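Local coordinates for alginate lyase (Chitinophaga sp. MD30, PDB 6KCW), which cleaves the polysaccharide alginate as a bacterial member of polysaccharide lyase family 36, at residues T210-F214 with Y229-D233; F27-W33 with L60-D65; I8-N12 with I40-L45; W86-V92 with M118-D124; A17-G21 with G32-S36. Numbering follows the deposited sequence.

Interaction 1 (T210-F214 with Y229-D233). With CA (calcium ion), chain C.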
# COMPACT_ATOMS: atom_id res chain seq x y z
N THR A 210 0.21 -5.05 -3.44
CA THR A 210 -0.50 -5.01 -2.17
C THR A 210 -1.58 -3.95 -2.22
O THR A 210 -1.37 -2.84 -2.70
CB THR A 210 0.45 -4.71 -1.01
OG1 THR A 210 1.04 -3.42 -1.21
CG2 THR A 210 1.55 -5.77 -0.90
N PHE A 211 -2.76 -4.30 -1.71
CA PHE A 211 -3.87 -3.36 -1.52
C PHE A 211 -4.27 -3.48 -0.06
O PHE A 211 -5.18 -4.24 0.29
CB PHE A 211 -5.02 -3.66 -2.47
CG PHE A 211 -6.17 -2.71 -2.32
CD1 PHE A 211 -5.95 -1.41 -1.88
CD2 PHE A 211 -7.47 -3.11 -2.60
CE1 PHE A 211 -7.01 -0.53 -1.73
CE2 PHE A 211 -8.54 -2.23 -2.46
CZ PHE A 211 -8.31 -0.94 -2.02
N HIS A 212 -3.56 -2.76 0.80
CA HIS A 212 -3.74 -2.86 2.24
C HIS A 212 -4.40 -1.59 2.76
O HIS A 212 -3.85 -0.49 2.59
CB HIS A 212 -2.41 -3.11 2.94
CG HIS A 212 -1.82 -4.46 2.65
ND1 HIS A 212 -0.71 -4.95 3.30
CD2 HIS A 212 -2.20 -5.42 1.77
CE1 HIS A 212 -0.43 -6.15 2.83
NE2 HIS A 212 -1.31 -6.46 1.90
N THR A 213 -5.59 -1.74 3.35
CA THR A 213 -6.31 -0.66 4.03
C THR A 213 -6.71 -1.19 5.40
O THR A 213 -7.74 -1.85 5.54
CB THR A 213 -7.54 -0.22 3.26
OG1 THR A 213 -7.19 0.03 1.89
CG2 THR A 213 -8.11 1.06 3.88
N PHE A 214 -5.88 -0.91 6.42
CA PHE A 214 -6.18 -1.37 7.76
C PHE A 214 -5.45 -0.50 8.78
O PHE A 214 -4.45 0.15 8.47
CB PHE A 214 -5.82 -2.85 7.94
CG PHE A 214 -4.34 -3.15 7.89
CD1 PHE A 214 -3.69 -3.34 6.67
CD2 PHE A 214 -3.61 -3.29 9.07
CE1 PHE A 214 -2.34 -3.65 6.64
CE2 PHE A 214 -2.26 -3.59 9.04
CZ PHE A 214 -1.62 -3.78 7.83
N TYR A 229 -13.77 5.76 6.64
CA TYR A 229 -13.80 5.42 5.23
C TYR A 229 -12.62 6.04 4.49
O TYR A 229 -12.14 7.13 4.84
CB TYR A 229 -15.14 5.87 4.60
CG TYR A 229 -16.35 5.31 5.34
CD1 TYR A 229 -16.89 4.07 5.00
CD2 TYR A 229 -16.93 6.01 6.39
CE1 TYR A 229 -18.00 3.56 5.67
CE2 TYR A 229 -18.03 5.50 7.08
CZ TYR A 229 -18.56 4.28 6.72
OH TYR A 229 -19.65 3.78 7.41
N ILE A 230 -12.12 5.32 3.49
CA ILE A 230 -11.07 5.78 2.60
C ILE A 230 -11.51 5.50 1.17
O ILE A 230 -12.10 4.44 0.89
CB ILE A 230 -9.72 5.09 2.91
CG1 ILE A 230 -9.25 5.42 4.33
CG2 ILE A 230 -8.65 5.47 1.89
CD1 ILE A 230 -8.24 4.46 4.88
N TYR A 231 -11.26 6.43 0.26
CA TYR A 231 -11.70 6.31 -1.12
C TYR A 231 -10.51 6.29 -2.06
O TYR A 231 -9.65 7.17 -2.00
CB TYR A 231 -12.63 7.46 -1.48
CG TYR A 231 -13.82 7.65 -0.56
CD1 TYR A 231 -13.71 8.37 0.62
CD2 TYR A 231 -15.07 7.14 -0.89
CE1 TYR A 231 -14.80 8.57 1.45
CE2 TYR A 231 -16.16 7.34 -0.07
CZ TYR A 231 -16.01 8.05 1.09
OH TYR A 231 -17.09 8.24 1.90
N TYR A 232 -10.46 5.28 -2.93
CA TYR A 232 -9.45 5.16 -3.97
C TYR A 232 -10.08 5.35 -5.35
O TYR A 232 -11.28 5.12 -5.55
CB TYR A 232 -8.75 3.80 -3.89
CG TYR A 232 -8.19 3.48 -2.51
CD1 TYR A 232 -6.99 4.04 -2.08
CD2 TYR A 232 -8.85 2.61 -1.65
CE1 TYR A 232 -6.47 3.75 -0.83
CE2 TYR A 232 -8.34 2.32 -0.41
CZ TYR A 232 -7.15 2.89 0.00
OH TYR A 232 -6.64 2.61 1.24
N ASP A 233 -9.25 5.74 -6.31
CA ASP A 233 -9.72 5.94 -7.68
C ASP A 233 -8.53 5.87 -8.64
O ASP A 233 -7.38 6.10 -8.25
CB ASP A 233 -10.43 7.29 -7.83
CG ASP A 233 -11.43 7.30 -8.96
OD1 ASP A 233 -11.36 6.40 -9.82
OD2 ASP A 233 -12.29 8.22 -8.98
CA CA C . -13.59 6.80 -10.82
O HOH W 1 -14.88 8.47 -11.13
O HOH W 2 -12.02 7.96 -12.64
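Two hydroxyl groups meet deep in the protein interior: Thr213 OG1 and Tyr232 OH form a 2.7 Å hydrogen bond in which either could be the donor. Tyr232 OH is also hydrogen-bonded to the backbone N of Gly93, so a polar group that would be costly in an apolar core is paid for. Tyrosine suits the place because its long ring carries the hydroxyl across the gap, while its face receives the edge of Phe211 in an offset edge-to-face pair, with ring centroids 5.1 Å apart, planes at 79° and Phe211 CE1 3.4 Å from Tyr232 CE2. Beside the hydroxyls the methyl Thr213 CG2 lies 3.5 Å from Ile230 CD1. Side chains, without backbone pairing, join the strand segments, whose axes approach to 9.3 Å at 158°, as in facing sheets of a concanavalin-like β-sandwich. Strand 206-215 belongs to the six-stranded sheet, flanked by strands 60-69 and 89-92; strand 228-241 lies beside strand 44-49 in the nine-stranded sheet, and its Asp233 binds the calcium ion.

Interaction 2 (F27-W33 with L60-D65)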
# COMPACT_ATOMS: atom_id res chain seq x y z
N PHE A 27 -9.18 -6.96 -11.03
CA PHE A 27 -7.80 -7.11 -10.68
C PHE A 27 -7.23 -8.38 -11.22
O PHE A 27 -6.05 -8.51 -11.32
CB PHE A 27 -7.68 -7.13 -9.17
CG PHE A 27 -7.93 -5.81 -8.53
CD1 PHE A 27 -6.91 -4.94 -8.31
CD2 PHE A 27 -9.17 -5.47 -8.10
CE1 PHE A 27 -7.12 -3.75 -7.71
CE2 PHE A 27 -9.40 -4.28 -7.50
CZ PHE A 27 -8.37 -3.41 -7.30
N GLY A 28 -8.06 -9.34 -11.56
CA GLY A 28 -7.58 -10.60 -12.08
C GLY A 28 -7.58 -11.62 -10.98
O GLY A 28 -7.90 -12.74 -11.17
N ASN A 29 -7.20 -11.19 -9.80
CA ASN A 29 -7.20 -12.05 -8.65
C ASN A 29 -7.19 -11.17 -7.43
O ASN A 29 -6.68 -10.09 -7.50
CB ASN A 29 -6.07 -13.08 -8.70
CG ASN A 29 -4.71 -12.47 -8.57
OD1 ASN A 29 -4.24 -12.25 -7.48
ND2 ASN A 29 -4.06 -12.24 -9.67
N ALA A 30 -7.79 -11.62 -6.33
CA ALA A 30 -7.89 -10.87 -5.07
C ALA A 30 -8.30 -11.85 -4.00
O ALA A 30 -9.47 -12.03 -3.76
CB ALA A 30 -8.94 -9.80 -5.19
N GLY A 31 -7.35 -12.47 -3.32
CA GLY A 31 -7.67 -13.56 -2.42
C GLY A 31 -7.89 -13.24 -0.95
O GLY A 31 -7.67 -14.11 -0.09
N GLY A 32 -8.31 -12.02 -0.63
CA GLY A 32 -8.63 -11.73 0.76
C GLY A 32 -9.86 -10.87 0.91
O GLY A 32 -10.20 -10.44 2.02
N TRP A 33 -10.56 -10.65 -0.21
CA TRP A 33 -11.57 -9.61 -0.27
C TRP A 33 -12.74 -9.89 0.66
O TRP A 33 -13.21 -11.02 0.78
CB TRP A 33 -12.07 -9.46 -1.70
CG TRP A 33 -12.42 -8.07 -2.02
CD1 TRP A 33 -13.60 -7.46 -1.77
CD2 TRP A 33 -11.57 -7.10 -2.65
NE1 TRP A 33 -13.56 -6.16 -2.22
CE2 TRP A 33 -12.32 -5.91 -2.76
CE3 TRP A 33 -10.27 -7.12 -3.14
CZ2 TRP A 33 -11.80 -4.75 -3.33
CZ3 TRP A 33 -9.75 -5.96 -3.71
CH2 TRP A 33 -10.52 -4.79 -3.80
N LEU A 60 -9.41 -4.19 4.95
CA LEU A 60 -9.38 -4.98 3.73
C LEU A 60 -7.94 -5.14 3.29
O LEU A 60 -7.27 -4.15 2.96
CB LEU A 60 -10.24 -4.33 2.64
CG LEU A 60 -10.11 -4.88 1.21
CD1 LEU A 60 -10.73 -6.26 1.11
CD2 LEU A 60 -10.76 -3.95 0.21
N ILE A 61 -7.46 -6.38 3.29
CA ILE A 61 -6.04 -6.70 3.12
C ILE A 61 -5.95 -7.76 2.03
O ILE A 61 -6.17 -8.95 2.29
CB ILE A 61 -5.39 -7.19 4.42
CG1 ILE A 61 -5.54 -6.16 5.54
CG2 ILE A 61 -3.92 -7.54 4.19
CD1 ILE A 61 -4.73 -6.54 6.78
N SER A 62 -5.64 -7.33 0.80
CA SER A 62 -5.57 -8.25 -0.33
C SER A 62 -4.23 -8.11 -1.02
O SER A 62 -3.69 -7.01 -1.14
CB SER A 62 -6.72 -8.00 -1.33
OG SER A 62 -6.84 -9.07 -2.25
N ASN A 63 -3.68 -9.24 -1.46
CA ASN A 63 -2.45 -9.28 -2.24
C ASN A 63 -2.81 -9.73 -3.64
O ASN A 63 -3.27 -10.86 -3.83
CB ASN A 63 -1.44 -10.22 -1.59
CG ASN A 63 -1.20 -9.90 -0.14
OD1 ASN A 63 -0.90 -8.75 0.19
ND2 ASN A 63 -1.35 -10.89 0.74
N ILE A 64 -2.60 -8.86 -4.63
CA ILE A 64 -2.94 -9.19 -6.01
C ILE A 64 -1.69 -9.74 -6.68
O ILE A 64 -0.70 -9.03 -6.88
CB ILE A 64 -3.48 -7.99 -6.78
CG1 ILE A 64 -4.74 -7.44 -6.10
CG2 ILE A 64 -3.82 -8.41 -8.18
CD1 ILE A 64 -4.48 -6.33 -5.12
N ASP A 65 -1.74 -11.02 -7.02
CA ASP A 65 -0.70 -11.69 -7.79
C ASP A 65 -0.50 -11.01 -9.15
O ASP A 65 -1.41 -11.00 -9.99
CB ASP A 65 -1.12 -13.14 -7.96
CG ASP A 65 0.03 -14.06 -8.25
OD1 ASP A 65 1.12 -13.57 -8.58
OD2 ASP A 65 -0.20 -15.29 -8.15
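Asn29 satisfies both backbone groups of Asp65 with one carboxamide: Asp65 N donates to Asn29 OD1 at 2.8 Å, and Asn29 ND2 donates to Asp65 O at 2.9 Å. Asparagine suits this spot because its amide offers an acceptor and a donor side by side, matching a peptide edge; the second hydrogen of ND2 goes to Ala1 O. Trp33 NE1 is satisfied by Ser38 OG; over the indole face lies Leu60, whose CD1 sits 4.0 Å from the five-membered ring centroid in a CH-π contact. At the helix end, Phe27 CD1 packs 4.0 Å from Ile64 CG1. Two glycines let the loop follow the strand: Gly28 leaves the helix with positive phi, and at Gly32 a CB would clash with Ile61 O. Segment 27-33 thus runs from the end of helix 20-27 beside strand 60-69, which on its other side hydrogen-bonds to strand 206-215 through Leu60, Ser62 and Ile64, while Asn63, pointing away from the loop, accepts a hydrogen bond at OD1 from His212 NE2.

Interaction 3 (I8-N12 with I40-L45). With CA (calcium ion), chain C.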
# COMPACT_ATOMS: atom_id res chain seq x y z
N ILE A 8 -8.12 0.75 -13.68
CA ILE A 8 -9.40 0.58 -13.02
C ILE A 8 -9.75 1.93 -12.42
O ILE A 8 -9.07 2.41 -11.50
CB ILE A 8 -9.36 -0.51 -11.93
CG1 ILE A 8 -8.64 -1.77 -12.44
CG2 ILE A 8 -10.77 -0.87 -11.49
CD1 ILE A 8 -8.30 -2.80 -11.37
N ASN A 9 -10.80 2.57 -12.93
CA ASN A 9 -11.29 3.81 -12.35
C ASN A 9 -12.70 3.68 -11.82
O ASN A 9 -13.27 4.68 -11.37
CB ASN A 9 -11.23 4.95 -13.38
CG ASN A 9 -11.96 4.62 -14.67
OD1 ASN A 9 -12.74 3.66 -14.73
ND2 ASN A 9 -11.70 5.39 -15.71
N TRP A 10 -13.29 2.49 -11.90
CA TRP A 10 -14.56 2.20 -11.25
C TRP A 10 -15.68 3.12 -11.75
O TRP A 10 -16.69 3.31 -11.06
CB TRP A 10 -14.43 2.29 -9.73
CG TRP A 10 -13.46 1.28 -9.19
CD1 TRP A 10 -13.71 -0.05 -8.97
CD2 TRP A 10 -12.10 1.49 -8.80
NE1 TRP A 10 -12.59 -0.67 -8.48
CE2 TRP A 10 -11.59 0.25 -8.36
CE3 TRP A 10 -11.26 2.61 -8.78
CZ2 TRP A 10 -10.27 0.10 -7.91
CZ3 TRP A 10 -9.95 2.46 -8.33
CH2 TRP A 10 -9.48 1.21 -7.91
N ASN A 11 -15.52 3.69 -12.94
CA ASN A 11 -16.52 4.61 -13.47
C ASN A 11 -17.67 3.90 -14.16
O ASN A 11 -18.74 4.50 -14.33
CB ASN A 11 -15.85 5.59 -14.43
CG ASN A 11 -15.04 6.61 -13.71
OD1 ASN A 11 -15.04 6.63 -12.48
ND2 ASN A 11 -14.35 7.47 -14.45
N ASN A 12 -17.47 2.66 -14.58
CA ASN A 12 -18.53 1.80 -15.09
C ASN A 12 -19.35 1.15 -13.99
O ASN A 12 -20.24 0.36 -14.29
CB ASN A 12 -17.92 0.72 -15.98
CG ASN A 12 -16.89 -0.14 -15.23
OD1 ASN A 12 -16.05 0.37 -14.47
ND2 ASN A 12 -16.97 -1.45 -15.44
N ILE A 40 -18.64 0.87 -4.02
CA ILE A 40 -18.46 1.94 -4.99
C ILE A 40 -19.30 3.13 -4.54
O ILE A 40 -20.53 3.05 -4.48
CB ILE A 40 -18.83 1.50 -6.41
CG1 ILE A 40 -18.01 0.31 -6.85
CG2 ILE A 40 -18.54 2.64 -7.41
CD1 ILE A 40 -16.52 0.66 -7.09
N SER A 41 -18.63 4.22 -4.23
CA SER A 41 -19.28 5.46 -3.82
C SER A 41 -18.95 6.52 -4.88
O SER A 41 -17.85 7.07 -4.89
CB SER A 41 -18.82 5.87 -2.42
OG SER A 41 -19.31 7.15 -2.07
N ASP A 42 -19.91 6.78 -5.78
CA ASP A 42 -19.78 7.85 -6.78
C ASP A 42 -18.56 7.64 -7.67
O ASP A 42 -17.74 8.55 -7.86
CB ASP A 42 -19.75 9.23 -6.12
CG ASP A 42 -21.00 10.04 -6.39
OD1 ASP A 42 -22.03 9.44 -6.79
OD2 ASP A 42 -20.96 11.27 -6.20
N GLY A 43 -18.44 6.45 -8.24
CA GLY A 43 -17.36 6.19 -9.17
C GLY A 43 -15.99 5.95 -8.55
O GLY A 43 -15.02 5.79 -9.30
N THR A 44 -15.88 5.91 -7.23
CA THR A 44 -14.64 5.56 -6.55
C THR A 44 -14.86 4.33 -5.68
O THR A 44 -16.00 3.93 -5.41
CB THR A 44 -14.10 6.70 -5.68
OG1 THR A 44 -14.80 6.73 -4.43
CG2 THR A 44 -14.27 8.04 -6.38
N LEU A 45 -13.76 3.74 -5.23
CA LEU A 45 -13.81 2.58 -4.36
C LEU A 45 -13.65 3.03 -2.91
O LEU A 45 -12.59 3.54 -2.52
CB LEU A 45 -12.72 1.57 -4.74
CG LEU A 45 -12.46 0.37 -3.84
CD1 LEU A 45 -13.75 -0.35 -3.43
CD2 LEU A 45 -11.51 -0.57 -4.55
CA CA C . -13.59 6.80 -10.82
O HOH W 1 -14.88 8.47 -11.13
O HOH W 2 -12.02 7.96 -12.64
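This contact builds most of the calcium site, on the nine-stranded sheet of a concanavalin-like β-sandwich, by bringing a loop up to the turn of a β-hairpin. Residues 41-44 form a type I' turn between strands 38-41 and 44-49, closed by Ser41 N to Thr44 O at 2.9 Å and Thr44 N to Ser41 O at 3.3 Å. The ion takes Gly43 O at 2.3 Å from the turn, and Asn9 O and Asn11 OD1, both at 2.2 Å, from the loop; water 1 at 2.1 Å, water 2 at 2.7 Å and bidentate Asp233 complete the seven coordinating oxygens. The metal explains why Asn9 O and Gly43 O, two acceptors that would otherwise repel, lie only 2.9 Å apart. Glycine fits at 43 because it takes the positive phi of this turn position easily, and a CB would crowd Asn11 OD1, 3.3 Å away. A weak bond from Asn11 N to Asn9 OD1, 3.3 Å long, helps curl the loop. Trp10, between Asn9 and Asn11 in sequence, packs its broad indole against the hairpin: Trp10 CD1 is 3.5 Å from Ile40 CD1, and Leu45 CB rests over the six-membered ring, 4.1 Å from its centroid.

Interaction 4 (W86-V92 with M118-D124). With PO4 (phosphate ion), chain B.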
# COMPACT_ATOMS: atom_id res chain seq x y z
N TRP A 86 -8.38 9.84 12.39
CA TRP A 86 -6.97 9.53 12.17
C TRP A 86 -6.50 8.40 13.07
O TRP A 86 -5.86 7.45 12.62
CB TRP A 86 -6.12 10.77 12.40
CG TRP A 86 -6.31 11.90 11.45
CD1 TRP A 86 -6.52 13.21 11.77
CD2 TRP A 86 -6.24 11.85 10.02
NE1 TRP A 86 -6.60 13.97 10.64
CE2 TRP A 86 -6.44 13.16 9.55
CE3 TRP A 86 -6.04 10.82 9.09
CZ2 TRP A 86 -6.44 13.47 8.18
CZ3 TRP A 86 -6.05 11.13 7.74
CH2 TRP A 86 -6.25 12.45 7.30
N SER A 87 -6.81 8.51 14.36
CA SER A 87 -6.36 7.57 15.40
C SER A 87 -4.83 7.50 15.34
O SER A 87 -4.19 8.55 15.25
CB SER A 87 -7.09 6.24 15.24
OG SER A 87 -6.65 5.35 16.23
N ARG A 88 -4.22 6.31 15.38
CA ARG A 88 -2.75 6.25 15.37
C ARG A 88 -2.19 6.16 13.96
O ARG A 88 -1.14 6.76 13.68
CB ARG A 88 -2.25 5.08 16.21
CG ARG A 88 -0.73 4.85 16.15
CD ARG A 88 0.01 5.84 17.06
NE ARG A 88 1.38 5.46 17.28
CZ ARG A 88 2.36 6.34 17.45
NH1 ARG A 88 2.11 7.64 17.39
NH2 ARG A 88 3.61 5.92 17.66
N GLY A 89 -2.86 5.46 13.06
CA GLY A 89 -2.42 5.33 11.69
C GLY A 89 -2.72 3.95 11.17
O GLY A 89 -3.39 3.15 11.81
N GLY A 90 -2.21 3.66 9.98
CA GLY A 90 -2.42 2.36 9.39
C GLY A 90 -1.90 2.36 7.96
O GLY A 90 -1.31 3.34 7.51
N LYS A 91 -2.17 1.26 7.27
CA LYS A 91 -1.76 1.09 5.88
C LYS A 91 -2.84 1.62 4.93
O LYS A 91 -4.04 1.56 5.23
CB LYS A 91 -1.47 -0.40 5.59
CG LYS A 91 -0.11 -0.93 6.09
CD LYS A 91 0.08 -0.77 7.60
CE LYS A 91 1.30 -1.51 8.15
NZ LYS A 91 1.52 -1.06 9.55
N VAL A 92 -2.41 2.13 3.78
CA VAL A 92 -3.30 2.77 2.82
C VAL A 92 -2.75 2.55 1.42
O VAL A 92 -1.54 2.49 1.21
CB VAL A 92 -3.47 4.28 3.14
CG1 VAL A 92 -2.13 5.01 3.04
CG2 VAL A 92 -4.51 4.93 2.23
N MET A 118 2.60 2.08 2.03
CA MET A 118 2.49 3.44 2.52
C MET A 118 1.51 3.47 3.68
O MET A 118 0.54 2.71 3.72
CB MET A 118 2.03 4.42 1.41
CG MET A 118 2.09 5.91 1.82
SD MET A 118 1.65 7.08 0.51
CE MET A 118 -0.12 6.73 0.35
N MET A 119 1.76 4.38 4.63
CA MET A 119 0.91 4.55 5.79
C MET A 119 0.50 6.00 5.94
O MET A 119 1.16 6.91 5.42
CB MET A 119 1.61 4.11 7.09
CG MET A 119 1.98 2.66 7.16
SD MET A 119 2.60 2.31 8.81
CE MET A 119 1.24 2.72 9.90
N TRP A 120 -0.59 6.22 6.67
CA TRP A 120 -0.80 7.48 7.35
C TRP A 120 -0.45 7.28 8.82
O TRP A 120 -0.40 6.15 9.31
CB TRP A 120 -2.23 8.00 7.16
CG TRP A 120 -3.22 7.46 8.12
CD1 TRP A 120 -3.59 8.03 9.30
CD2 TRP A 120 -3.98 6.26 7.99
NE1 TRP A 120 -4.53 7.24 9.93
CE2 TRP A 120 -4.78 6.14 9.14
CE3 TRP A 120 -4.05 5.26 7.01
CZ2 TRP A 120 -5.65 5.07 9.34
CZ3 TRP A 120 -4.91 4.19 7.21
CH2 TRP A 120 -5.71 4.11 8.37
N TYR A 121 -0.15 8.38 9.51
CA TYR A 121 0.44 8.26 10.84
C TYR A 121 0.20 9.55 11.62
O TYR A 121 0.31 10.64 11.05
CB TYR A 121 1.94 7.96 10.74
CG TYR A 121 2.63 7.60 12.05
CD1 TYR A 121 2.54 6.32 12.58
CD2 TYR A 121 3.42 8.52 12.73
CE1 TYR A 121 3.18 5.98 13.76
CE2 TYR A 121 4.07 8.19 13.91
CZ TYR A 121 3.94 6.92 14.42
OH TYR A 121 4.58 6.59 15.59
N GLN A 122 -0.11 9.41 12.91
CA GLN A 122 -0.32 10.55 13.79
C GLN A 122 0.67 10.51 14.95
O GLN A 122 0.78 9.50 15.66
CB GLN A 122 -1.75 10.61 14.33
CG GLN A 122 -1.93 11.70 15.38
CD GLN A 122 -3.35 12.19 15.51
OE1 GLN A 122 -3.58 13.37 15.78
NE2 GLN A 122 -4.31 11.29 15.32
N THR A 123 1.38 11.62 15.13
CA THR A 123 2.37 11.74 16.19
C THR A 123 1.70 12.05 17.52
O THR A 123 0.62 12.65 17.55
CB THR A 123 3.37 12.86 15.88
OG1 THR A 123 2.65 14.11 15.78
CG2 THR A 123 4.10 12.58 14.58
N ASP A 124 2.36 11.67 18.61
CA ASP A 124 1.90 12.11 19.92
C ASP A 124 1.67 13.62 19.94
O ASP A 124 0.74 14.11 20.60
CB ASP A 124 2.90 11.67 21.01
CG ASP A 124 2.90 10.14 21.28
OD1 ASP A 124 2.05 9.40 20.72
OD2 ASP A 124 3.74 9.65 22.08
P PO4 B . 3.54 -4.25 10.21
O1 PO4 B . 2.65 -4.72 9.08
O2 PO4 B . 3.48 -5.26 11.33
O3 PO4 B . 3.05 -2.95 10.79
O4 PO4 B . 4.99 -4.15 9.71
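Backbone hydrogen bonds set the antiparallel register: Gly90 N to Trp120 O at 3.2 Å and Trp120 N to Gly90 O at 3.1 Å, with Gln122 N to Arg88 O at 2.9 Å extending the pairing. Side chains tie down the preceding loop, as Gln122 NE2 reaches Ser87 O at 2.7 Å and Trp120 NE1 reaches Trp86 O at 3.0 Å. Arg88 NH1 makes a weak bond to Gln122 O, 2.9 Å, and a long, purely electrostatic salt bridge to Asp124 OD1, 3.8 Å. Trp120 lies flat on the two glycines, with Gly89 CA 3.6 Å from its five-membered ring centroid and Gly90 CA 3.9 Å from the six-membered one; a CB on Gly90 would strike Trp120 CH2, one on Gly89 Trp120 O. Val92 CB packs 4.0 Å from Trp120 CE3. Lys91 NZ bonds Gly216 O and, at 2.7 Å, O3 of a phosphate ion, probably from the crystallisation liquor. This is an antiparallel strand pair of a concanavalin-like β-sandwich, its Trp120 face turned to the other sheet.

Interaction 5 (A17-G21 with G32-S36)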
# COMPACT_ATOMS: atom_id res chain seq x y z
N ALA A 17 -22.52 -1.82 -3.27
CA ALA A 17 -21.52 -2.77 -2.80
C ALA A 17 -20.70 -3.32 -3.96
O ALA A 17 -21.20 -3.53 -5.07
CB ALA A 17 -22.19 -3.92 -2.03
N TYR A 18 -19.43 -3.54 -3.68
CA TYR A 18 -18.44 -4.08 -4.61
C TYR A 18 -18.09 -5.47 -4.10
O TYR A 18 -17.55 -5.62 -2.99
CB TYR A 18 -17.24 -3.15 -4.66
CG TYR A 18 -16.16 -3.43 -5.69
CD1 TYR A 18 -16.34 -3.11 -7.03
CD2 TYR A 18 -14.92 -3.96 -5.30
CE1 TYR A 18 -15.34 -3.34 -7.96
CE2 TYR A 18 -13.92 -4.20 -6.22
CZ TYR A 18 -14.13 -3.89 -7.55
OH TYR A 18 -13.12 -4.12 -8.48
N SER A 19 -18.42 -6.49 -4.88
CA SER A 19 -18.32 -7.86 -4.40
C SER A 19 -16.91 -8.40 -4.59
O SER A 19 -16.06 -7.76 -5.20
CB SER A 19 -19.34 -8.74 -5.12
OG SER A 19 -18.88 -9.02 -6.43
N SER A 20 -16.67 -9.60 -4.06
CA SER A 20 -15.42 -10.28 -4.35
C SER A 20 -15.28 -10.55 -5.84
O SER A 20 -14.21 -10.30 -6.42
CB SER A 20 -15.31 -11.60 -3.57
OG SER A 20 -16.39 -11.78 -2.67
N GLY A 21 -16.35 -11.03 -6.48
CA GLY A 21 -16.29 -11.32 -7.90
C GLY A 21 -15.94 -10.10 -8.75
O GLY A 21 -15.20 -10.22 -9.73
N GLY A 32 -8.31 -12.02 -0.63
CA GLY A 32 -8.63 -11.73 0.76
C GLY A 32 -9.86 -10.87 0.91
O GLY A 32 -10.20 -10.44 2.02
N TRP A 33 -10.56 -10.65 -0.21
CA TRP A 33 -11.57 -9.61 -0.27
C TRP A 33 -12.74 -9.89 0.66
O TRP A 33 -13.21 -11.02 0.78
CB TRP A 33 -12.07 -9.46 -1.70
CG TRP A 33 -12.42 -8.07 -2.02
CD1 TRP A 33 -13.60 -7.46 -1.77
CD2 TRP A 33 -11.57 -7.10 -2.65
NE1 TRP A 33 -13.56 -6.16 -2.22
CE2 TRP A 33 -12.32 -5.91 -2.76
CE3 TRP A 33 -10.27 -7.12 -3.14
CZ2 TRP A 33 -11.80 -4.75 -3.33
CZ3 TRP A 33 -9.75 -5.96 -3.71
CH2 TRP A 33 -10.52 -4.79 -3.80
N ASN A 34 -13.22 -8.83 1.30
CA ASN A 34 -14.34 -8.86 2.22
C ASN A 34 -15.34 -7.84 1.67
O ASN A 34 -15.25 -6.65 2.00
CB ASN A 34 -13.88 -8.52 3.64
CG ASN A 34 -14.96 -8.70 4.67
OD1 ASN A 34 -16.13 -8.46 4.40
ND2 ASN A 34 -14.56 -9.10 5.87
N GLN A 35 -16.29 -8.31 0.85
CA GLN A 35 -17.21 -7.41 0.17
C GLN A 35 -18.00 -6.54 1.14
O GLN A 35 -18.65 -5.59 0.70
CB GLN A 35 -18.19 -8.20 -0.71
CG GLN A 35 -18.27 -9.68 -0.41
CD GLN A 35 -19.35 -10.37 -1.22
OE1 GLN A 35 -20.33 -9.76 -1.63
NE2 GLN A 35 -19.16 -11.67 -1.45
N SER A 36 -17.94 -6.84 2.43
CA SER A 36 -18.58 -6.02 3.44
C SER A 36 -17.88 -4.69 3.65
O SER A 36 -18.46 -3.78 4.25
CB SER A 36 -18.65 -6.81 4.76
OG SER A 36 -19.43 -6.16 5.74
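One kind of contact is aromatic. The rings of Tyr18 and Trp33 meet obliquely, centroids 5.8 Å apart and planes at 58°, with Tyr18 CE2 3.6 Å from Trp33 CZ2; two large flat side chains fill the space between the start of helix 20-27 and the loop that follows it. Their polar ends are satisfied elsewhere, Tyr18 OH by Asp26 and Trp33 NE1 by Ser38 OG. Van der Waals contacts of Gln35 with the backbone come next: Gln35 CB lies 3.7 Å from Ser19 CA and 3.5 Å from Tyr18 O. Local polar bonds shape both segments. Ser19, a small hydroxyl residue well suited to an N-cap, caps a backbone N of helix 20-27, while its own N is held by Asn22 OD1, consistent with a capping box. In the loop, Asn34 OD1 accepts from Ser36 N at 3.1 Å in an Asx turn, although the position of that nitrogen is less certain. This is a capped helix start packed against the loop leading to strand 38-41.

How the interactions relate
Interaction 1 lies at the middle, spanning both sheets, and touches all the others. Phe211 N bonds to Ser62 O of interaction 2 at 2.9 Å, Phe214 O accepts from Lys91 N of interaction 4 at 2.8 Å, and Tyr232 N meets Leu45 O of interaction 3 at 2.8 Å. Interactions 1 and 3 share the calcium ion and both its waters, Asp233 adding two oxygens to those of the loop and hairpin. Trp33 belongs to interactions 2 and 5, and its CH2 is 3.5 Å from Phe211 CE2. Interaction 5 nests inside the loop closed by interaction 3. Interaction 4 touches only interaction 1, its centre about 25 Å from that of interaction 3.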